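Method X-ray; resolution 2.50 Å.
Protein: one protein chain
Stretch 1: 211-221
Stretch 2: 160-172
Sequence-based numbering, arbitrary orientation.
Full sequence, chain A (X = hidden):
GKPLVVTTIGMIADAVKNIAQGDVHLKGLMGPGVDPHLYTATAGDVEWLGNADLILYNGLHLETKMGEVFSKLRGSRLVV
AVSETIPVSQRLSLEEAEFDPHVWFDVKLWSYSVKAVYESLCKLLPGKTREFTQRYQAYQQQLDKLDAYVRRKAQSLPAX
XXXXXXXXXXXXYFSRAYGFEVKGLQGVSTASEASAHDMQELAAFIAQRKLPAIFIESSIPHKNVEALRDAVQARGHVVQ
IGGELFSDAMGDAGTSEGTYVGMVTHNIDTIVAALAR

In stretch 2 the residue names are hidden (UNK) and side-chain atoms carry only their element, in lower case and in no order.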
ATOM      1  N   LEU A 211     -13.897   8.875 -18.406  1.00 35.19           N
ATOM      2  CA  LEU A 211     -13.703   8.866 -16.953  1.00 32.95           C
ATOM      3  C   LEU A 211     -13.788  10.243 -16.306  1.00 30.13           C
ATOM      4  O   LEU A 211     -13.027  11.149 -16.642  1.00 29.48           O
ATOM      5  CB  LEU A 211     -12.345   8.259 -16.591  1.00 35.07           C
ATOM      6  CG  LEU A 211     -12.018   6.811 -16.962  1.00 34.92           C
ATOM      7  CD1 LEU A 211     -11.005   6.265 -15.973  1.00 34.36           C
ATOM      8  CD2 LEU A 211     -13.281   5.952 -16.961  1.00 37.47           C
ATOM      9  N   PRO A 212     -14.704  10.409 -15.339  1.00 26.57           N
ATOM     10  CA  PRO A 212     -14.803  11.724 -14.703  1.00 23.87           C
ATOM     11  C   PRO A 212     -13.467  12.089 -14.089  1.00 22.00           C
ATOM     12  O   PRO A 212     -13.091  13.250 -14.065  1.00 21.89           O
ATOM     13  CB  PRO A 212     -15.892  11.540 -13.644  1.00 24.13           C
ATOM     14  CG  PRO A 212     -15.980  10.067 -13.438  1.00 24.52           C
ATOM     15  CD  PRO A 212     -15.651   9.444 -14.758  1.00 26.00           C
ATOM     16  N   ALA A 213     -12.739  11.086 -13.613  1.00 20.68           N
ATOM     17  CA  ALA A 213     -11.456  11.372 -13.008  1.00 20.81           C
ATOM     18  C   ALA A 213     -10.460  10.222 -12.967  1.00 19.96           C
ATOM     19  O   ALA A 213     -10.827   9.057 -12.915  1.00 19.72           O
ATOM     20  CB  ALA A 213     -11.674  11.910 -11.583  1.00 20.73           C
ATOM     21  N   ILE A 214      -9.184  10.589 -12.999  1.00 20.00           N
ATOM     22  CA  ILE A 214      -8.069   9.660 -12.911  1.00 18.75           C
ATOM     23  C   ILE A 214      -7.369  10.153 -11.643  1.00 17.71           C
ATOM     24  O   ILE A 214      -7.638  11.267 -11.203  1.00 17.45           O
ATOM     25  CB  ILE A 214      -7.124   9.778 -14.147  1.00 19.02           C
ATOM     26  CG1 ILE A 214      -6.792  11.242 -14.441  1.00 17.45           C
ATOM     27  CG2 ILE A 214      -7.789   9.150 -15.369  1.00 16.84           C
ATOM     28  CD1 ILE A 214      -5.589  11.421 -15.336  1.00 19.96           C
ATOM     29  N   PHE A 215      -6.484   9.354 -11.054  1.00 17.58           N
ATOM     30  CA  PHE A 215      -5.832   9.784  -9.820  1.00 16.65           C
ATOM     31  C   PHE A 215      -4.316   9.805  -9.778  1.00 15.31           C
ATOM     32  O   PHE A 215      -3.636   9.018 -10.428  1.00 12.69           O
ATOM     33  CB  PHE A 215      -6.333   8.934  -8.657  1.00 20.21           C
ATOM     34  CG  PHE A 215      -7.813   9.000  -8.469  1.00 24.36           C
ATOM     35  CD1 PHE A 215      -8.670   8.460  -9.422  1.00 26.00           C
ATOM     36  CD2 PHE A 215      -8.357   9.649  -7.370  1.00 27.85           C
ATOM     37  CE1 PHE A 215     -10.050   8.571  -9.287  1.00 29.54           C
ATOM     38  CE2 PHE A 215      -9.744   9.768  -7.223  1.00 30.68           C
ATOM     39  CZ  PHE A 215     -10.592   9.227  -8.184  1.00 30.00           C
ATOM     40  N   ILE A 216      -3.788  10.728  -8.990  1.00 15.86           N
ATOM     41  CA  ILE A 216      -2.351  10.840  -8.806  1.00 17.36           C
ATOM     42  C   ILE A 216      -2.033   9.913  -7.646  1.00 18.18           C
ATOM     43  O   ILE A 216      -2.914   9.248  -7.103  1.00 20.28           O
ATOM     44  CB  ILE A 216      -1.911  12.289  -8.421  1.00 18.12           C
ATOM     45  CG1 ILE A 216      -3.101  13.076  -7.883  1.00 16.09           C
ATOM     46  CG2 ILE A 216      -1.332  13.015  -9.641  1.00 18.57           C
ATOM     47  CD1 ILE A 216      -2.722  14.385  -7.283  1.00 18.01           C
ATOM     48  N   GLU A 217      -0.772   9.866  -7.256  1.00 18.62           N
ATOM     49  CA  GLU A 217      -0.384   9.025  -6.154  1.00 18.57           C
ATOM     50  C   GLU A 217       0.752   9.670  -5.420  1.00 19.91           C
ATOM     51  O   GLU A 217       1.577  10.349  -6.013  1.00 20.36           O
ATOM     52  CB  GLU A 217       0.028   7.662  -6.654  1.00 20.68           C
ATOM     53  CG  GLU A 217      -1.144   6.787  -7.006  1.00 24.42           C
ATOM     54  CD  GLU A 217      -0.703   5.421  -7.437  1.00 25.75           C
ATOM     55  OE1 GLU A 217      -1.493   4.706  -8.084  1.00 26.60           O
ATOM     56  OE2 GLU A 217       0.449   5.063  -7.128  1.00 28.10           O
ATOM     57  N   SER A 218       0.781   9.447  -4.116  1.00 22.07           N
ATOM     58  CA  SER A 218       1.799  10.017  -3.261  1.00 23.77           C
ATOM     59  C   SER A 218       3.214   9.503  -3.511  1.00 24.99           C
ATOM     60  O   SER A 218       4.180  10.213  -3.234  1.00 26.19           O
ATOM     61  CB  SER A 218       1.427   9.761  -1.803  1.00 22.67           C
ATOM     62  OG  SER A 218       0.511   8.690  -1.723  1.00 24.15           O
ATOM     63  N   SER A 219       3.349   8.290  -4.042  1.00 24.28           N
ATOM     64  CA  SER A 219       4.678   7.716  -4.251  1.00 23.69           C
ATOM     65  C   SER A 219       5.234   7.730  -5.662  1.00 24.10           C
ATOM     66  O   SER A 219       6.327   7.233  -5.901  1.00 23.20           O
ATOM     67  CB  SER A 219       4.686   6.286  -3.741  1.00 24.20           C
ATOM     68  OG  SER A 219       3.429   5.677  -3.964  1.00 25.67           O
ATOM     69  N   ILE A 220       4.496   8.304  -6.599  1.00 26.97           N
ATOM     70  CA  ILE A 220       4.959   8.328  -7.974  1.00 28.05           C
ATOM     71  C   ILE A 220       4.839   9.719  -8.596  1.00 27.71           C
ATOM     72  O   ILE A 220       3.832  10.398  -8.417  1.00 28.46           O
ATOM     73  CB  ILE A 220       4.164   7.291  -8.837  1.00 29.54           C
ATOM     74  CG1 ILE A 220       4.719   5.882  -8.609  1.00 30.25           C
ATOM     75  CG2 ILE A 220       4.292   7.606 -10.322  1.00 31.21           C
ATOM     76  CD1 ILE A 220       3.838   4.998  -7.776  1.00 31.01           C
ATOM     77  N   PRO A 221       5.896  10.173  -9.291  1.00 27.49           N
ATOM     78  CA  PRO A 221       5.940  11.473  -9.966  1.00 27.64           C
ATOM     79  C   PRO A 221       4.617  11.763 -10.642  1.00 28.95           C
ATOM     80  O   PRO A 221       4.224  11.083 -11.595  1.00 28.26           O
ATOM     81  CB  PRO A 221       7.057  11.312 -10.987  1.00 26.18           C
ATOM     82  CG  PRO A 221       7.959  10.316 -10.390  1.00 26.16           C
ATOM     83  CD  PRO A 221       7.181   9.468  -9.414  1.00 27.29           C
ATOM     84  N   UNK A 160     -20.339   0.714 -13.520  1.00 45.45           N
ATOM     85  CA  UNK A 160     -19.662   1.360 -14.644  1.00 45.28           C
ATOM     86  C   UNK A 160     -18.665   2.427 -14.207  1.00 44.16           C
ATOM     87  O   UNK A 160     -17.583   2.548 -14.785  1.00 43.86           O
ATOM     88  o   UNK A 160     -23.442  -0.393 -15.340  1.00 53.97           O
ATOM     89  o   UNK A 160     -22.960   1.426 -14.196  1.00 55.22           O
ATOM     90  c   UNK A 160     -21.692   1.009 -16.156  1.00 49.77           C
ATOM     91  c   UNK A 160     -22.777   0.653 -15.160  1.00 52.79           C
ATOM     92  c   UNK A 160     -20.687   1.989 -15.590  1.00 46.16           C
ATOM     93  N   UNK A 161     -19.037   3.196 -13.188  1.00 42.90           N
ATOM     94  CA  UNK A 161     -18.192   4.267 -12.661  1.00 41.39           C
ATOM     95  C   UNK A 161     -16.995   3.742 -11.856  1.00 40.58           C
ATOM     96  O   UNK A 161     -16.066   4.492 -11.550  1.00 40.33           O
ATOM     97  c   UNK A 161     -19.031   5.198 -11.777  1.00 41.86           C
ATOM     98  c   UNK A 161     -20.444   7.295 -12.028  1.00 42.24           C
ATOM     99  c   UNK A 161     -20.486   9.190 -13.616  1.00 39.92           C
ATOM    100  n   UNK A 161     -21.121   9.883 -14.555  1.00 37.95           N
ATOM    101  n   UNK A 161     -19.273   9.556 -13.230  1.00 39.44           N
ATOM    102  n   UNK A 161     -21.061   8.126 -13.064  1.00 41.11           N
ATOM    103  c   UNK A 161     -20.218   5.848 -12.489  1.00 41.50           C
ATOM    104  N   UNK A 162     -17.016   2.454 -11.529  1.00 39.24           N
ATOM    105  CA  UNK A 162     -15.949   1.845 -10.747  1.00 37.38           C
ATOM    106  C   UNK A 162     -14.666   1.578 -11.531  1.00 35.54           C
ATOM    107  O   UNK A 162     -13.835   0.784 -11.110  1.00 35.91           O
ATOM    108  n   UNK A 162     -19.223  -0.637  -7.883  1.00 45.84           N
ATOM    109  n   UNK A 162     -21.279  -1.546  -7.396  1.00 46.95           N
ATOM    110  c   UNK A 162     -17.883  -0.640  -8.465  1.00 43.45           C
ATOM    111  n   UNK A 162     -19.763  -2.757  -8.626  1.00 45.99           N
ATOM    112  c   UNK A 162     -20.087  -1.646  -7.972  1.00 45.80           C
ATOM    113  c   UNK A 162     -17.440   0.725  -8.990  1.00 40.46           C
ATOM    114  c   UNK A 162     -16.447   0.544 -10.127  1.00 37.94           C
ATOM    115  N   UNK A 163     -14.502   2.232 -12.669  1.00 34.63           N
ATOM    116  CA  UNK A 163     -13.295   2.049 -13.470  1.00 34.99           C
ATOM    117  C   UNK A 163     -12.256   3.040 -12.963  1.00 34.70           C
ATOM    118  O   UNK A 163     -12.383   4.241 -13.197  1.00 35.38           O
ATOM    119  c   UNK A 163     -14.600   1.397 -15.515  1.00 36.12           C
ATOM    120  c   UNK A 163     -12.254   2.211 -15.742  1.00 34.92           C
ATOM    121  c   UNK A 163     -13.547   2.342 -14.965  1.00 34.58           C
ATOM    122  N   UNK A 164     -11.243   2.556 -12.255  1.00 34.25           N
ATOM    123  CA  UNK A 164     -10.216   3.455 -11.736  1.00 34.81           C
ATOM    124  C   UNK A 164      -8.871   3.344 -12.443  1.00 33.24           C
ATOM    125  O   UNK A 164      -8.305   2.261 -12.585  1.00 33.89           O
ATOM    126  c   UNK A 164      -8.771   5.144  -9.166  1.00 35.71           C
ATOM    127  c   UNK A 164      -8.711   3.675  -9.574  1.00 36.31           C
ATOM    128  c   UNK A 164      -8.463   2.798  -8.358  1.00 37.32           C
ATOM    129  c   UNK A 164     -10.026   3.232 -10.229  1.00 35.29           C
ATOM    130  N   UNK A 165      -8.368   4.483 -12.893  1.00 31.24           N
ATOM    131  CA  UNK A 165      -7.080   4.531 -13.559  1.00 30.33           C
ATOM    132  C   UNK A 165      -6.204   5.380 -12.647  1.00 29.82           C
ATOM    133  O   UNK A 165      -6.567   6.498 -12.280  1.00 28.28           O
ATOM    134  c   UNK A 165      -8.068   4.310 -15.861  1.00 28.35           C
ATOM    135  c   UNK A 165      -7.189   5.169 -14.963  1.00 29.42           C
ATOM    136  c   UNK A 165      -5.806   5.312 -15.575  1.00 29.89           C
ATOM    137  N   UNK A 166      -5.053   4.837 -12.270  1.00 30.09           N
ATOM    138  CA  UNK A 166      -4.147   5.533 -11.372  1.00 30.49           C
ATOM    139  C   UNK A 166      -2.703   5.546 -11.858  1.00 30.88           C
ATOM    140  O   UNK A 166      -2.381   4.971 -12.895  1.00 30.84           O
ATOM    141  c   UNK A 166      -4.175   4.872  -9.997  1.00 30.41           C
ATOM    142  c   UNK A 166      -5.400   5.327  -9.210  1.00 32.03           C
ATOM    143  o   UNK A 166      -4.221   3.452 -10.169  1.00 29.70           O
ATOM    144  N   UNK A 167      -1.843   6.201 -11.081  1.00 31.76           N
ATOM    145  CA  UNK A 167      -0.415   6.316 -11.380  1.00 32.75           C
ATOM    146  C   UNK A 167       0.250   4.984 -11.778  1.00 33.77           C
ATOM    147  O   UNK A 167       0.895   4.907 -12.826  1.00 33.73           O
ATOM    148  c   UNK A 167       0.308   6.924 -10.182  1.00 32.16           C
ATOM    149  N   UNK A 168       0.113   3.956 -10.934  1.00 34.70           N
ATOM    150  CA  UNK A 168       0.684   2.636 -11.224  1.00 35.73           C
ATOM    151  C   UNK A 168      -0.210   1.469 -10.767  1.00 35.98           C
ATOM    152  O   UNK A 168      -1.100   1.657  -9.945  1.00 37.89           O
ATOM    153  c   UNK A 168       2.858   1.132  -8.584  1.00 33.30           C
ATOM    154  n   UNK A 168       1.633   2.896  -8.200  1.00 34.90           N
ATOM    155  n   UNK A 168       2.676   1.298  -7.231  1.00 32.18           N
ATOM    156  c   UNK A 168       1.931   2.366  -7.025  1.00 32.77           C
ATOM    157  c   UNK A 168       2.203   2.144  -9.202  1.00 33.99           C
ATOM    158  c   UNK A 168       2.123   2.524 -10.651  1.00 33.93           C
ATOM    159  N   UNK A 169       0.025   0.278 -11.324  1.00 36.53           N
ATOM    160  CA  UNK A 169      -0.751  -0.939 -11.030  1.00 36.13           C
ATOM    161  C   UNK A 169      -0.641  -1.387  -9.582  1.00 33.97           C
ATOM    162  O   UNK A 169      -0.085  -2.450  -9.292  1.00 34.03           O
ATOM    163  c   UNK A 169      -1.435  -2.789 -12.652  1.00 43.30           C
ATOM    164  o   UNK A 169      -2.605  -2.387 -12.439  1.00 43.25           O
ATOM    165  c   UNK A 169      -0.283  -2.085 -11.941  1.00 40.93           C
ATOM    166  o   UNK A 169      -1.159  -3.745 -13.421  1.00 43.82           O
ATOM    167  N   UNK A 170      -1.210  -0.596  -8.684  1.00 30.95           N
ATOM    168  CA  UNK A 170      -1.143  -0.893  -7.267  1.00 29.37           C
ATOM    169  C   UNK A 170      -2.503  -1.065  -6.613  1.00 28.67           C
ATOM    170  O   UNK A 170      -2.653  -0.789  -5.431  1.00 29.85           O
ATOM    171  c   UNK A 170      -0.368   0.206  -6.555  1.00 29.39           C
ATOM    172  N   UNK A 171      -3.496  -1.522  -7.356  1.00 28.23           N
ATOM    173  CA  UNK A 171      -4.805  -1.693  -6.751  1.00 28.30           C
ATOM    174  C   UNK A 171      -5.495  -2.947  -7.231  1.00 28.33           C
ATOM    175  O   UNK A 171      -6.710  -3.063  -7.145  1.00 27.61           O
ATOM    176  c   UNK A 171      -5.165   0.797  -6.410  1.00 27.37           C
ATOM    177  c   UNK A 171      -4.320   1.636  -7.128  1.00 26.87           C
ATOM    178  c   UNK A 171      -5.059   2.353  -4.557  1.00 27.67           C
ATOM    179  c   UNK A 171      -5.683  -0.474  -7.026  1.00 28.08           C
ATOM    180  c   UNK A 171      -5.530   1.162  -5.123  1.00 26.60           C
ATOM    181  c   UNK A 171      -3.845   2.823  -6.573  1.00 27.00           C
ATOM    182  c   UNK A 171      -4.216   3.183  -5.285  1.00 27.30           C
ATOM    183  N   UNK A 172      -4.712  -3.889  -7.738  1.00 30.30           N
ATOM    184  CA  UNK A 172      -5.275  -5.140  -8.216  1.00 32.70           C
ATOM    185  C   UNK A 172      -6.204  -5.790  -7.195  1.00 34.28           C
ATOM    186  O   UNK A 172      -7.348  -6.129  -7.522  1.00 35.68           O
TER

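Position 160 has three side-chain carbons in a row, the third carrying two oxygens. It lies out of reach of stretch 1. This is E160.

Position 161 has three carbons, a nitrogen, then a carbon carrying two more nitrogens. One terminal nitrogen is 3.3 Å from P212 CG. This is R161.

Position 162 has the same atoms and branching, but touches nothing on stretch 1. This is R162.

Position 163 has three carbons, forked at the first. One of the two branches lies 4.1 Å from L211 CD2. The residue is V163.

Position 164 has four carbons, forked at the second. A terminal carbon comes to 3.3 Å from F215 CD1. The residue is L164.

Position 165 again has one carbon carrying two. One branch packs 3.5 Å from L211 CD1, and CB lies 4.0 Å from I214 CG2. The residue is V165.

Position 166 has one carbon carrying an oxygen and a carbon. The branch carbon is 3.8 Å from F215 CB, and the position's CB is 3.3 Å from E217 OE1. This is T166.

Position 167 has a single side-chain carbon. It points toward stretch 1, 3.3 Å from E217 CD and 4.0 Å from I220 CG2. This is A167.

Position 168 has one carbon, then a five-membered ring of three carbons and two nitrogens. One ring nitrogen is 2.7 Å from E217 OE2. I220 CD1 lies over one face, 3.4 Å from the ring centroid. This is H168.

Position 169 has two carbons, the second carrying two oxygens. It points away from stretch 1. This is D169.

Position 170 has one carbon and no contact within 4.5 Å. This is A170.

Position 171 has one carbon, then a six-carbon ring. Its edge approaches E217 OE1, at 3.4 Å from a ring carbon. This is F171.

Position 172 has no side-chain atoms. This is G172.

The strands run in roughly the same direction, 38° apart. One backbone hydrogen bond joins them, from F215 N to V165 O at 3.1 Å. Beside it, L211 and I214 pack apolar side chains against V165. At the other end, E217 reaches toward the corner at A167. H168 ND1 donates a hydrogen bond to E217 OE2 at 2.7 Å, although the place of OE2 is less sure. A weak bond runs from H168 N to E217 OE1 at 3.4 Å. The carboxylate thus meets both the backbone and the ring of H168.

Stretch 2 160-172: ERRVLVTAHDAFG
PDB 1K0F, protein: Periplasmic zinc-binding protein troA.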